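Long-range contacts in glycosyl transferase (Staphylococcus aureus, PDB 5U02), which belongs to the TarS-type glycosyltransferases, the modelled chain comprising a helical linker domain followed by two all-beta C-terminal domains: residues V8-A13 with L62-Q67; K172-N177 with D214-V219. All blocks are in the same frame, centred on the assembly; numbering follows the deposited sequence.

Contact 1 (V8-A13 with L62-Q67); sequences VMRLIA and LGDFIQ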
loop_
_atom_site.group_PDB
_atom_site.type_symbol
_atom_site.label_atom_id
_atom_site.label_comp_id
_atom_site.label_asym_id
_atom_site.label_seq_id
_atom_site.Cartn_x
_atom_site.Cartn_y
_atom_site.Cartn_z
ATOM N N VAL A 8 2.829 -47.471 -24.801
ATOM C CA VAL A 8 3.368 -46.884 -26.024
ATOM C C VAL A 8 4.438 -45.848 -25.711
ATOM O O VAL A 8 5.538 -45.877 -26.281
ATOM C CB VAL A 8 2.206 -46.286 -26.842
ATOM C CG1 VAL A 8 2.696 -45.462 -28.033
ATOM C CG2 VAL A 8 1.290 -47.412 -27.296
ATOM N N MET A 9 4.137 -44.922 -24.800
ATOM C CA MET A 9 5.093 -43.870 -24.474
ATOM C C MET A 9 6.365 -44.444 -23.876
ATOM O O MET A 9 7.441 -43.847 -24.000
ATOM C CB MET A 9 4.454 -42.874 -23.516
ATOM C CG MET A 9 3.027 -42.583 -23.865
ATOM S SD MET A 9 2.928 -41.406 -25.222
ATOM C CE MET A 9 3.998 -40.079 -24.685
ATOM N N ARG A 10 6.252 -45.582 -23.188
ATOM C CA ARG A 10 7.445 -46.266 -22.702
ATOM C C ARG A 10 8.329 -46.677 -23.867
ATOM O O ARG A 10 9.527 -46.373 -23.886
ATOM C CB ARG A 10 7.087 -47.495 -21.850
ATOM C CG ARG A 10 8.328 -48.124 -21.200
ATOM C CD ARG A 10 8.126 -49.533 -20.634
ATOM N NE ARG A 10 7.402 -50.461 -21.484
ATOM C CZ ARG A 10 6.687 -51.478 -21.014
ATOM N NH1 ARG A 10 6.561 -51.648 -19.699
ATOM N NH2 ARG A 10 6.067 -52.307 -21.856
ATOM N N LEU A 11 7.746 -47.338 -24.873
ATOM C CA LEU A 11 8.554 -47.823 -25.984
ATOM C C LEU A 11 9.144 -46.674 -26.792
ATOM O O LEU A 11 10.283 -46.776 -27.260
ATOM C CB LEU A 11 7.728 -48.761 -26.867
ATOM C CG LEU A 11 8.494 -49.899 -27.532
ATOM C CD1 LEU A 11 7.600 -50.985 -27.940
ATOM C CD2 LEU A 11 9.291 -49.455 -28.696
ATOM N N ILE A 12 8.409 -45.567 -26.943
ATOM C CA ILE A 12 8.980 -44.397 -27.608
ATOM C C ILE A 12 10.191 -43.891 -26.837
ATOM O O ILE A 12 11.226 -43.562 -27.426
ATOM C CB ILE A 12 7.927 -43.289 -27.776
ATOM C CG1 ILE A 12 6.658 -43.842 -28.409
ATOM C CG2 ILE A 12 8.496 -42.153 -28.630
ATOM C CD1 ILE A 12 5.641 -42.775 -28.723
ATOM N N ALA A 13 10.079 -43.817 -25.508
ATOM C CA ALA A 13 11.237 -43.468 -24.693
ATOM C C ALA A 13 12.377 -44.463 -24.892
ATOM O O ALA A 13 13.552 -44.086 -24.845
ATOM C CB ALA A 13 10.833 -43.396 -23.221
ATOM N N LEU A 62 1.761 -45.128 -15.667
ATOM C CA LEU A 62 2.684 -44.001 -15.596
ATOM C C LEU A 62 3.969 -44.400 -14.884
ATOM O O LEU A 62 5.068 -44.024 -15.306
ATOM C CB LEU A 62 2.010 -42.828 -14.883
ATOM C CG LEU A 62 2.660 -41.448 -14.990
ATOM C CD1 LEU A 62 2.434 -40.862 -16.370
ATOM C CD2 LEU A 62 2.117 -40.518 -13.917
ATOM N N GLY A 63 3.848 -45.186 -13.812
ATOM C CA GLY A 63 5.030 -45.621 -13.084
ATOM C C GLY A 63 5.970 -46.452 -13.933
ATOM O O GLY A 63 7.167 -46.169 -14.012
ATOM N N ASP A 64 5.441 -47.497 -14.581
ATOM C CA ASP A 64 6.275 -48.335 -15.438
ATOM C C ASP A 64 6.839 -47.542 -16.611
ATOM O O ASP A 64 7.969 -47.792 -17.043
ATOM C CB ASP A 64 5.474 -49.538 -15.939
ATOM C CG ASP A 64 6.360 -50.695 -16.376
ATOM O OD1 ASP A 64 5.838 -51.820 -16.526
ATOM O OD2 ASP A 64 7.578 -50.486 -16.559
ATOM N N PHE A 65 6.072 -46.582 -17.131
ATOM C CA PHE A 65 6.577 -45.723 -18.196
ATOM C C PHE A 65 7.675 -44.798 -17.680
ATOM O O PHE A 65 8.760 -44.720 -18.266
ATOM C CB PHE A 65 5.415 -44.937 -18.815
ATOM C CG PHE A 65 5.818 -43.642 -19.471
ATOM C CD1 PHE A 65 5.251 -42.446 -19.063
ATOM C CD2 PHE A 65 6.745 -43.618 -20.502
ATOM C CE1 PHE A 65 5.604 -41.251 -19.662
ATOM C CE2 PHE A 65 7.107 -42.423 -21.101
ATOM C CZ PHE A 65 6.534 -41.239 -20.680
ATOM N N ILE A 66 7.418 -44.095 -16.573
ATOM C CA ILE A 66 8.439 -43.225 -15.999
ATOM C C ILE A 66 9.601 -44.033 -15.423
ATOM O O ILE A 66 10.709 -43.505 -15.275
ATOM C CB ILE A 66 7.800 -42.293 -14.946
ATOM C CG1 ILE A 66 6.724 -41.420 -15.596
ATOM C CG2 ILE A 66 8.834 -41.384 -14.292
ATOM C CD1 ILE A 66 7.257 -40.462 -16.636
ATOM N N GLN A 67 9.391 -45.316 -15.116
ATOM C CA GLN A 67 10.511 -46.162 -14.710
ATOM C C GLN A 67 11.515 -46.343 -15.842
ATOM O O GLN A 67 12.700 -46.585 -15.588
ATOM C CB GLN A 67 10.004 -47.526 -14.235
ATOM C CG GLN A 67 9.802 -47.630 -12.733
ATOM C CD GLN A 67 8.827 -48.726 -12.347
ATOM O OE1 GLN A 67 8.529 -49.617 -13.143
ATOM N NE2 GLN A 67 8.327 -48.665 -11.118
#
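Two parallel helices pack side by side here in the helical linker domain of the TarS family, V8-A13 on helix 2-17 and L62-Q67 on helix 56-68. Their axes run 1° apart in direction and come within 8.6 Å. F65 carries the contact. Its CG is anti to the backbone N (chi1 155°), and this takes the ring across to the first helix, where it lies against the turn formed by M9 and R10. M9 CB sits over one ring face, offset toward the rim, 3.9 Å from the centroid of the F65 ring, a CH-pi contact; beyond CB the M9 chain bends and leads away from L62-Q67, toward helix 23-40. The same side of the ring meets backbone as well: F65 CE2 is 3.2 Å from M9 O, an oxygen that also accepts the helical bond from A13 N. A13 CB, one turn on, comes to the ring's edge at 4.4 Å from F65 CE2.

A polar pair flanks the ring. R10 sends its chain along the backbone of D64, CD passing 4.0 Å from D64 O, then bends at chi3 so that NH1 reaches D64 OD1 at 3.3 Å. This salt bridge is loose: OD1 lies at the guanidinium edge, but the carboxylate plane is turned 74° from it. The other terminal nitrogen, NH2, pairs with E7, so the arginine is shared between two acids. On the apolar side, helix 23-40 packs against the pair: F33 and H37 receive M9, L34 touches F65, and Y6 of helix 2-17 also touches F65.

Contact 2 (K172-N177 with D214-V219); sequences KLHSRN and DVFLEV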
loop_
_atom_site.group_PDB
_atom_site.type_symbol
_atom_site.label_atom_id
_atom_site.label_comp_id
_atom_site.label_asym_id
_atom_site.label_seq_id
_atom_site.Cartn_x
_atom_site.Cartn_y
_atom_site.Cartn_z
ATOM N N LYS A 172 -1.818 -2.295 -13.310
ATOM C CA LYS A 172 -0.964 -1.534 -14.209
ATOM C C LYS A 172 -1.752 -1.096 -15.433
ATOM O O LYS A 172 -2.365 -1.924 -16.114
ATOM C CB LYS A 172 0.249 -2.358 -14.635
ATOM C CG LYS A 172 1.205 -1.632 -15.556
ATOM C CD LYS A 172 2.375 -2.534 -15.905
ATOM C CE LYS A 172 3.362 -1.852 -16.817
ATOM N NZ LYS A 172 4.439 -2.799 -17.178
ATOM N N LEU A 173 -1.733 0.205 -15.701
ATOM C CA LEU A 173 -2.192 0.757 -16.968
ATOM C C LEU A 173 -0.957 1.060 -17.806
ATOM O O LEU A 173 -0.065 1.785 -17.358
ATOM C CB LEU A 173 -3.031 2.020 -16.756
ATOM C CG LEU A 173 -4.262 1.899 -15.850
ATOM C CD1 LEU A 173 -5.054 3.205 -15.808
ATOM C CD2 LEU A 173 -5.152 0.740 -16.286
ATOM N N HIS A 174 -0.889 0.484 -19.000
ATOM C CA HIS A 174 0.268 0.625 -19.875
ATOM C C HIS A 174 -0.226 1.172 -21.204
ATOM O O HIS A 174 -1.099 0.567 -21.833
ATOM C CB HIS A 174 0.978 -0.721 -20.058
ATOM C CG HIS A 174 2.461 -0.615 -20.271
ATOM N ND1 HIS A 174 3.259 -1.722 -20.488
ATOM C CD2 HIS A 174 3.289 0.459 -20.302
ATOM C CE1 HIS A 174 4.512 -1.331 -20.641
ATOM N NE2 HIS A 174 4.558 -0.013 -20.534
ATOM N N SER A 175 0.302 2.321 -21.618
ATOM C CA SER A 175 -0.094 2.872 -22.906
ATOM C C SER A 175 0.328 1.917 -24.012
ATOM O O SER A 175 1.291 1.159 -23.869
ATOM C CB SER A 175 0.516 4.262 -23.126
ATOM O OG SER A 175 1.933 4.227 -23.200
ATOM N N ARG A 176 -0.423 1.937 -25.119
ATOM C CA ARG A 176 -0.166 0.980 -26.193
ATOM C C ARG A 176 1.258 1.105 -26.720
ATOM O O ARG A 176 1.889 0.099 -27.067
ATOM C CB ARG A 176 -1.182 1.163 -27.325
ATOM C CG ARG A 176 -0.884 0.359 -28.600
ATOM C CD ARG A 176 -0.989 -1.137 -28.346
ATOM N NE ARG A 176 -2.175 -1.481 -27.575
ATOM C CZ ARG A 176 -3.347 -1.809 -28.116
ATOM N NH1 ARG A 176 -3.497 -1.817 -29.437
ATOM N NH2 ARG A 176 -4.385 -2.114 -27.343
ATOM N N ASN A 177 1.796 2.322 -26.766
ATOM C CA ASN A 177 3.169 2.512 -27.222
ATOM C C ASN A 177 4.197 2.265 -26.122
ATOM O O ASN A 177 5.363 2.629 -26.298
ATOM C CB ASN A 177 3.350 3.920 -27.803
ATOM C CG ASN A 177 3.137 5.026 -26.772
ATOM O OD1 ASN A 177 3.023 4.776 -25.568
ATOM N ND2 ASN A 177 3.087 6.262 -27.248
ATOM N N ASP A 214 -3.752 -0.121 -21.843
ATOM C CA ASP A 214 -4.003 -1.541 -21.677
ATOM C C ASP A 214 -3.847 -1.922 -20.210
ATOM O O ASP A 214 -3.011 -1.359 -19.496
ATOM C CB ASP A 214 -3.066 -2.370 -22.562
ATOM C CG ASP A 214 -3.132 -1.959 -24.039
ATOM O OD1 ASP A 214 -4.217 -2.108 -24.630
ATOM O OD2 ASP A 214 -2.090 -1.581 -24.617
ATOM N N VAL A 215 -4.673 -2.860 -19.754
ATOM C CA VAL A 215 -4.735 -3.231 -18.340
ATOM C C VAL A 215 -3.878 -4.470 -18.110
ATOM O O VAL A 215 -4.067 -5.497 -18.773
ATOM C CB VAL A 215 -6.184 -3.470 -17.887
ATOM C CG1 VAL A 215 -6.246 -3.705 -16.383
ATOM C CG2 VAL A 215 -7.067 -2.283 -18.275
ATOM N N PHE A 216 -2.934 -4.369 -17.176
ATOM C CA PHE A 216 -2.124 -5.486 -16.717
ATOM C C PHE A 216 -2.276 -5.641 -15.207
ATOM O O PHE A 216 -2.613 -4.692 -14.492
ATOM C CB PHE A 216 -0.632 -5.288 -17.037
ATOM C CG PHE A 216 -0.299 -5.295 -18.505
ATOM C CD1 PHE A 216 -0.598 -4.206 -19.301
ATOM C CD2 PHE A 216 0.358 -6.376 -19.076
ATOM C CE1 PHE A 216 -0.272 -4.205 -20.646
ATOM C CE2 PHE A 216 0.687 -6.377 -20.423
ATOM C CZ PHE A 216 0.372 -5.292 -21.207
ATOM N N LEU A 217 -2.011 -6.850 -14.725
ATOM C CA LEU A 217 -1.801 -7.099 -13.305
ATOM C C LEU A 217 -0.328 -7.414 -13.090
ATOM O O LEU A 217 0.193 -8.375 -13.666
ATOM C CB LEU A 217 -2.663 -8.250 -12.793
ATOM C CG LEU A 217 -2.455 -8.528 -11.300
ATOM C CD1 LEU A 217 -3.126 -7.448 -10.461
ATOM C CD2 LEU A 217 -2.961 -9.905 -10.897
ATOM N N GLU A 218 0.338 -6.602 -12.276
ATOM C CA GLU A 218 1.728 -6.843 -11.917
ATOM C C GLU A 218 1.774 -7.649 -10.626
ATOM O O GLU A 218 1.085 -7.313 -9.658
ATOM C CB GLU A 218 2.486 -5.526 -11.746
ATOM C CG GLU A 218 3.937 -5.698 -11.340
ATOM C CD GLU A 218 4.508 -4.463 -10.668
ATOM O OE1 GLU A 218 5.034 -3.582 -11.380
ATOM O OE2 GLU A 218 4.425 -4.372 -9.425
ATOM N N VAL A 219 2.574 -8.714 -10.625
ATOM C CA VAL A 219 2.733 -9.600 -9.477
ATOM C C VAL A 219 4.221 -9.712 -9.178
ATOM O O VAL A 219 4.981 -10.238 -9.999
ATOM C CB VAL A 219 2.131 -10.990 -9.733
ATOM C CG1 VAL A 219 2.472 -11.931 -8.587
ATOM C CG2 VAL A 219 0.624 -10.889 -9.925
HETATM O O HOH W 1 5.000 -4.388 -14.289
HETATM O O HOH W 2 0.668 -1.697 -23.461
#
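Antiparallel strands K172-S175 and D214-V219 are neighbours in the beta sheet of the first C-terminal domain, whose family is placed in the E-set clan, consistent with an immunoglobulin-like beta-sandwich. K172 and H174 form hydrogen-bonded pairs with F216 and D214; between them L173 and V215 make the non-hydrogen-bonded pair. F216 N to K172 O is short and nearly straight, 2.7 Å and 175°. The strands are antiparallel but well twisted.

R176 follows the strand end and turns back to D214. Its CB passes 4.0 Å from D214 OD2, with CG anti to the backbone N; bends at chi2 and chi3 fold the chain round, so that CD stays beside the same oxygen. At the tip NE donates to D214 OD2 at 3.0 Å and NH2 to D214 OD1, a side-on, two-nitrogen salt bridge with the two groups only 13° from coplanar. Both carboxylate oxygens use their syn lone pairs. OD1 is also held by R229 and S268, so with R176 the acid is firmly fixed and probably kept ionised. A water lies within hydrogen-bonding distance of both D214 OD2 and S175 O.

On the sheet face bearing K172, H174 and F216, the imidazole edge of H174 points to the phenyl face in an offset edge-to-face pair, planes at 72°. The K172 chain runs fully extended past one face of the H174 ring, and its ammonium pairs with E227. Across the sheet, L173 and V215 lie side by side, L173 CD2 touching V215 CG2 at 4.1 Å.

Contacts 1 and 2 belong to different domains of an elongated chain, with about 44 Å between their centres and about 29 Å between nearest atoms, and they share no helix or strand. Both are largely buried with a more open polar flank. In 8-13 with 62-67 side chains do the joining, since each helix satisfies its backbone internally; one aromatic ring leads the apolar side of the interface and the charged pair beside it is loosely aligned. In 172-177 with 214-219 the main chains bond directly to each other, which leaves side chains to dress the two faces of a sheet, and the ion pair at the strand end is closely aligned.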